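Local coordinates for uncharacterized conserved protein YjbQ/UPF0047 family, ortholog yugU B.subtilis (Clostridium acetobutylicum, PDB 1VMH) that is of unknown function but belongs to the UPF0047 (YjbQ) family and assembles as a trimer with a sodium ion bound between its subunits, at residues M49-I63 / H99-I113. Sequence-based numbering, arbitrary orientation.
Sequences MAVVFCPHTTAGITI and HIKASLMGSSQQIII
Thr58 presses its methyl CG2 squarely over the face of the His99 ring, 3.5 Å from the centroid, a CH-pi contact that lays a small bump on a flat plate. With OG1 between the backbone N and the carbonyl carbon (chi1 52°), the methyl is left to face the ring and the hydroxyl is hydrogen-bonded to Arg137. Three residues on, the CB of Ala102 fits between two carbonyls, 3.4 Å from both Thr57 O and Ala59 O; a methyl is small enough for that hollow. Gly60 then lets the strand close on the helix end: with no side chain, its CA can come within 3.2 Å of Gly106 O. That carbonyl accepts from Ile61 N, while Gly106, with positive phi, turns the chain out of the helix. Segment 99-113 thus runs helix to strand in the YjbQ-like fold, its helix alongside the start of strand 59-65 and its strand paired antiparallel with 48-53 in the five-stranded sheet, while 59-65 belongs to the three-stranded one. Gln109, bent at chi2 (-65°), slides past Ile61 in the opposite direction; its aliphatic CG packs on the branch methyl CG2, while its amide NE2 donates to Ile61 O of the other sheet at 3.0 Å from above the carbonyl plane. Beyond it, Ile63 CD1 reaches Ile111 CG1 at 3.7 Å, and Ile111 CD1 touches Val52 CG2, branched aliphatics filling the gap between sheets. On the other face of 48-53, Met49 bends at chi2 and chi3, setting CE against the amide of the extended Gln110 side chain (3.5 Å from OE1), which bonds Gln110 of neighbouring subunits, and SD against Ile112 CG1.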
loop_
_atom_site.group_PDB
_atom_site.type_symbol
_atom_site.label_atom_id
_atom_site.label_comp_id
_atom_site.label_asym_id
_atom_site.label_seq_id
_atom_site.Cartn_x
_atom_site.Cartn_y
_atom_site.Cartn_z
ATOM N N MET A 49 5.226 -14.361 -8.828
ATOM C CA MET A 49 4.505 -13.172 -8.455
ATOM C C MET A 49 4.189 -12.337 -9.683
ATOM O O MET A 49 4.995 -12.237 -10.610
ATOM C CB MET A 49 5.398 -12.318 -7.523
ATOM C CG MET A 49 5.660 -12.885 -6.156
ATOM S SD MET A 49 4.199 -13.206 -5.148
ATOM C CE MET A 49 3.448 -11.611 -5.132
ATOM N N ALA A 50 3.022 -11.710 -9.665
ATOM C CA ALA A 50 2.682 -10.688 -10.660
ATOM C C ALA A 50 2.720 -9.348 -9.972
ATOM O O ALA A 50 2.070 -9.161 -8.932
ATOM C CB ALA A 50 1.292 -10.936 -11.170
ATOM N N VAL A 51 3.478 -8.408 -10.533
ATOM C CA VAL A 51 3.564 -7.052 -10.005
ATOM C C VAL A 51 2.907 -6.118 -10.991
ATOM O O VAL A 51 3.195 -6.228 -12.195
ATOM C CB VAL A 51 5.058 -6.642 -9.802
ATOM C CG1 VAL A 51 5.136 -5.203 -9.304
ATOM C CG2 VAL A 51 5.743 -7.580 -8.816
ATOM N N VAL A 52 1.976 -5.278 -10.512
ATOM C CA VAL A 52 1.190 -4.397 -11.313
ATOM C C VAL A 52 1.489 -2.970 -10.858
ATOM O O VAL A 52 1.237 -2.662 -9.710
ATOM C CB VAL A 52 -0.318 -4.683 -11.132
ATOM C CG1 VAL A 52 -1.164 -3.801 -12.010
ATOM C CG2 VAL A 52 -0.614 -6.158 -11.420
ATOM N N PHE A 53 2.060 -2.145 -11.709
ATOM C CA PHE A 53 2.589 -0.816 -11.330
ATOM C C PHE A 53 1.935 0.308 -12.164
ATOM O O PHE A 53 1.828 0.191 -13.413
ATOM C CB PHE A 53 4.112 -0.776 -11.541
ATOM C CG PHE A 53 4.787 0.483 -11.030
ATOM C CD1 PHE A 53 4.890 1.612 -11.841
ATOM C CD2 PHE A 53 5.321 0.534 -9.755
ATOM C CE1 PHE A 53 5.508 2.746 -11.359
ATOM C CE2 PHE A 53 5.911 1.676 -9.290
ATOM C CZ PHE A 53 5.981 2.770 -10.066
ATOM N N CYS A 54 1.534 1.392 -11.484
ATOM C CA CYS A 54 0.961 2.538 -12.140
ATOM C C CYS A 54 1.975 3.664 -12.221
ATOM O O CYS A 54 2.366 4.219 -11.172
ATOM C CB CYS A 54 -0.272 2.997 -11.382
ATOM S SG CYS A 54 -0.984 4.468 -12.029
ATOM N N PRO A 55 2.400 4.047 -13.423
ATOM C CA PRO A 55 3.403 5.127 -13.556
ATOM C C PRO A 55 2.846 6.545 -13.447
ATOM O O PRO A 55 3.615 7.520 -13.667
ATOM C CB PRO A 55 3.966 4.886 -14.955
ATOM C CG PRO A 55 2.782 4.362 -15.714
ATOM C CD PRO A 55 2.015 3.497 -14.736
ATOM N N HIS A 56 1.573 6.707 -13.110
ATOM C CA HIS A 56 0.909 7.993 -13.037
ATOM C C HIS A 56 0.712 8.409 -11.590
ATOM O O HIS A 56 0.199 7.640 -10.802
ATOM C CB HIS A 56 -0.446 7.862 -13.712
ATOM C CG HIS A 56 -0.343 7.358 -15.114
ATOM N ND1 HIS A 56 0.200 8.118 -16.129
ATOM C CD2 HIS A 56 -0.727 6.187 -15.679
ATOM C CE1 HIS A 56 0.171 7.412 -17.255
ATOM N NE2 HIS A 56 -0.403 6.251 -17.010
ATOM N N THR A 57 1.047 9.639 -11.259
ATOM C CA THR A 57 0.959 10.128 -9.893
ATOM C C THR A 57 -0.450 10.537 -9.456
ATOM O O THR A 57 -0.638 10.849 -8.295
ATOM C CB THR A 57 1.935 11.244 -9.666
ATOM O OG1 THR A 57 1.638 12.299 -10.568
ATOM C CG2 THR A 57 3.358 10.759 -9.867
ATOM N N THR A 58 -1.411 10.496 -10.383
ATOM C CA THR A 58 -2.819 10.805 -10.102
ATOM C C THR A 58 -3.721 9.601 -10.355
ATOM O O THR A 58 -4.934 9.730 -10.507
ATOM C CB THR A 58 -3.275 11.995 -10.885
ATOM O OG1 THR A 58 -2.943 11.775 -12.257
ATOM C CG2 THR A 58 -2.599 13.254 -10.380
ATOM N N ALA A 59 -3.121 8.405 -10.318
ATOM C CA ALA A 59 -3.847 7.155 -10.369
ATOM C C ALA A 59 -3.058 6.126 -9.528
ATOM O O ALA A 59 -1.934 6.372 -9.106
ATOM C CB ALA A 59 -4.041 6.699 -11.777
ATOM N N GLY A 60 -3.671 4.983 -9.287
ATOM C CA GLY A 60 -3.034 3.955 -8.499
ATOM C C GLY A 60 -3.591 2.589 -8.846
ATOM O O GLY A 60 -4.268 2.407 -9.878
ATOM N N ILE A 61 -3.218 1.615 -8.018
ATOM C CA ILE A 61 -3.661 0.222 -8.179
ATOM C C ILE A 61 -4.219 -0.250 -6.848
ATOM O O ILE A 61 -3.624 0.007 -5.805
ATOM C CB ILE A 61 -2.505 -0.725 -8.575
ATOM C CG1 ILE A 61 -1.722 -0.187 -9.790
ATOM C CG2 ILE A 61 -3.015 -2.138 -8.804
ATOM C CD1 ILE A 61 -2.412 -0.160 -11.125
ATOM N N THR A 62 -5.357 -0.917 -6.853
ATOM C CA THR A 62 -5.848 -1.561 -5.648
ATOM C C THR A 62 -6.451 -2.910 -5.971
ATOM O O THR A 62 -6.617 -3.242 -7.134
ATOM C CB THR A 62 -6.904 -0.708 -4.904
ATOM O OG1 THR A 62 -7.026 -1.198 -3.544
ATOM C CG2 THR A 62 -8.232 -0.722 -5.600
ATOM N N ILE A 63 -6.754 -3.702 -4.960
ATOM C CA ILE A 63 -7.416 -5.032 -5.159
ATOM C C ILE A 63 -8.652 -4.993 -4.303
ATOM O O ILE A 63 -8.546 -4.688 -3.112
ATOM C CB ILE A 63 -6.461 -6.172 -4.782
ATOM C CG1 ILE A 63 -5.236 -6.158 -5.723
ATOM C CG2 ILE A 63 -7.144 -7.522 -4.809
ATOM C CD1 ILE A 63 -4.181 -7.242 -5.531
ATOM N N HIS A 99 -3.735 13.267 -6.373
ATOM C CA HIS A 99 -2.426 12.863 -5.869
ATOM C C HIS A 99 -2.555 12.156 -4.496
ATOM O O HIS A 99 -1.861 11.151 -4.225
ATOM C CB HIS A 99 -1.481 14.060 -5.739
ATOM C CG HIS A 99 -0.981 14.591 -7.042
ATOM N ND1 HIS A 99 -0.027 13.928 -7.788
ATOM C CD2 HIS A 99 -1.288 15.711 -7.737
ATOM C CE1 HIS A 99 0.224 14.628 -8.884
ATOM N NE2 HIS A 99 -0.520 15.715 -8.880
ATOM N N ILE A 100 -3.456 12.679 -3.645
ATOM C CA ILE A 100 -3.642 12.110 -2.312
ATOM C C ILE A 100 -4.241 10.720 -2.433
ATOM O O ILE A 100 -3.764 9.764 -1.829
ATOM C CB ILE A 100 -4.553 12.986 -1.454
ATOM C CG1 ILE A 100 -3.856 14.308 -1.115
ATOM C CG2 ILE A 100 -4.960 12.274 -0.186
ATOM C CD1 ILE A 100 -4.814 15.371 -0.702
ATOM N N LYS A 101 -5.311 10.617 -3.194
ATOM C CA LYS A 101 -5.977 9.342 -3.317
ATOM C C LYS A 101 -5.092 8.283 -3.971
ATOM O O LYS A 101 -5.141 7.107 -3.611
ATOM C CB LYS A 101 -7.309 9.497 -4.046
ATOM C CG LYS A 101 -8.285 10.334 -3.237
ATOM C CD LYS A 101 -9.671 10.514 -3.861
ATOM C CE LYS A 101 -9.674 11.328 -5.091
ATOM N NZ LYS A 101 -11.114 11.633 -5.599
ATOM N N ALA A 102 -4.299 8.704 -4.943
ATOM C CA ALA A 102 -3.337 7.813 -5.559
ATOM C C ALA A 102 -2.385 7.211 -4.510
ATOM O O ALA A 102 -2.125 5.975 -4.516
ATOM C CB ALA A 102 -2.555 8.571 -6.645
ATOM N N SER A 103 -1.854 8.025 -3.609
ATOM C CA SER A 103 -0.916 7.521 -2.582
ATOM C C SER A 103 -1.643 6.601 -1.627
ATOM O O SER A 103 -1.068 5.615 -1.122
ATOM C CB SER A 103 -0.237 8.652 -1.806
ATOM O OG SER A 103 0.978 9.046 -2.428
ATOM N N LEU A 104 -2.915 6.902 -1.355
ATOM C CA LEU A 104 -3.699 6.060 -0.454
ATOM C C LEU A 104 -3.995 4.689 -1.009
ATOM O O LEU A 104 -3.995 3.682 -0.262
ATOM C CB LEU A 104 -5.014 6.729 -0.060
ATOM C CG LEU A 104 -4.942 7.991 0.800
ATOM C CD1 LEU A 104 -6.285 8.702 0.955
ATOM C CD2 LEU A 104 -4.370 7.726 2.159
ATOM N N MET A 105 -4.282 4.601 -2.292
ATOM C CA MET A 105 -4.482 3.285 -2.929
ATOM C C MET A 105 -3.164 2.550 -3.082
ATOM O O MET A 105 -3.072 1.331 -2.840
ATOM C CB MET A 105 -5.158 3.436 -4.303
ATOM C CG MET A 105 -6.566 4.001 -4.237
ATOM S SD MET A 105 -7.755 2.969 -3.351
ATOM C CE MET A 105 -7.682 3.696 -1.708
ATOM N N GLY A 106 -2.129 3.258 -3.511
ATOM C CA GLY A 106 -0.847 2.690 -3.803
ATOM C C GLY A 106 -0.455 2.745 -5.265
ATOM O O GLY A 106 -1.289 2.756 -6.166
ATOM N N SER A 107 0.864 2.774 -5.477
ATOM C CA SER A 107 1.459 2.817 -6.810
ATOM C C SER A 107 1.581 1.440 -7.453
ATOM O O SER A 107 1.681 1.363 -8.675
ATOM C CB SER A 107 2.843 3.484 -6.734
ATOM O OG SER A 107 3.683 2.811 -5.781
ATOM N N SER A 108 1.471 0.372 -6.677
ATOM C CA SER A 108 1.525 -0.987 -7.206
ATOM C C SER A 108 0.824 -1.935 -6.276
ATOM O O SER A 108 0.591 -1.646 -5.092
ATOM C CB SER A 108 2.975 -1.440 -7.397
ATOM O OG SER A 108 3.606 -1.687 -6.145
ATOM N N GLN A 109 0.447 -3.070 -6.831
ATOM C CA GLN A 109 0.053 -4.197 -6.033
ATOM C C GLN A 109 0.706 -5.452 -6.622
ATOM O O GLN A 109 1.133 -5.508 -7.796
ATOM C CB GLN A 109 -1.460 -4.345 -5.943
ATOM C CG GLN A 109 -2.185 -3.113 -5.416
ATOM C CD GLN A 109 -1.868 -2.774 -3.995
ATOM O OE1 GLN A 109 -1.352 -3.601 -3.238
ATOM N NE2 GLN A 109 -2.224 -1.544 -3.588
ATOM N N GLN A 110 0.698 -6.514 -5.829
ATOM C CA GLN A 110 1.272 -7.784 -6.264
ATOM C C GLN A 110 0.379 -8.937 -5.861
ATOM O O GLN A 110 -0.358 -8.867 -4.863
ATOM C CB GLN A 110 2.731 -7.950 -5.874
ATOM C CG GLN A 110 3.019 -8.017 -4.438
ATOM C CD GLN A 110 4.521 -8.241 -4.186
ATOM O OE1 GLN A 110 5.314 -8.680 -5.086
ATOM N NE2 GLN A 110 4.921 -7.898 -2.998
ATOM N N ILE A 111 0.391 -9.974 -6.707
ATOM C CA ILE A 111 -0.490 -11.112 -6.565
ATOM C C ILE A 111 0.360 -12.372 -6.750
ATOM O O ILE A 111 1.205 -12.458 -7.642
ATOM C CB ILE A 111 -1.621 -11.055 -7.617
ATOM C CG1 ILE A 111 -2.340 -9.695 -7.584
ATOM C CG2 ILE A 111 -2.618 -12.210 -7.422
ATOM C CD1 ILE A 111 -1.757 -8.658 -8.523
ATOM N N ILE A 112 0.110 -13.366 -5.921
ATOM C CA ILE A 112 0.791 -14.630 -6.011
ATOM C C ILE A 112 0.281 -15.369 -7.228
ATOM O O ILE A 112 -0.940 -15.349 -7.537
ATOM C CB ILE A 112 0.536 -15.450 -4.763
ATOM C CG1 ILE A 112 1.189 -14.769 -3.546
ATOM C CG2 ILE A 112 1.099 -16.873 -4.904
ATOM C CD1 ILE A 112 0.566 -15.189 -2.161
ATOM N N ILE A 113 1.203 -16.016 -7.928
ATOM C CA ILE A 113 0.884 -16.933 -9.002
ATOM C C ILE A 113 1.146 -18.343 -8.485
ATOM O O ILE A 113 2.254 -18.632 -8.007
ATOM C CB ILE A 113 1.741 -16.668 -10.254
ATOM C CG1 ILE A 113 1.525 -15.244 -10.773
ATOM C CG2 ILE A 113 1.425 -17.675 -11.341
ATOM C CD1 ILE A 113 2.627 -14.792 -11.728
HETATM O O HOH W 1 -0.197 5.738 -6.631
HETATM O O HOH W 2 -4.913 -0.557 -2.100
#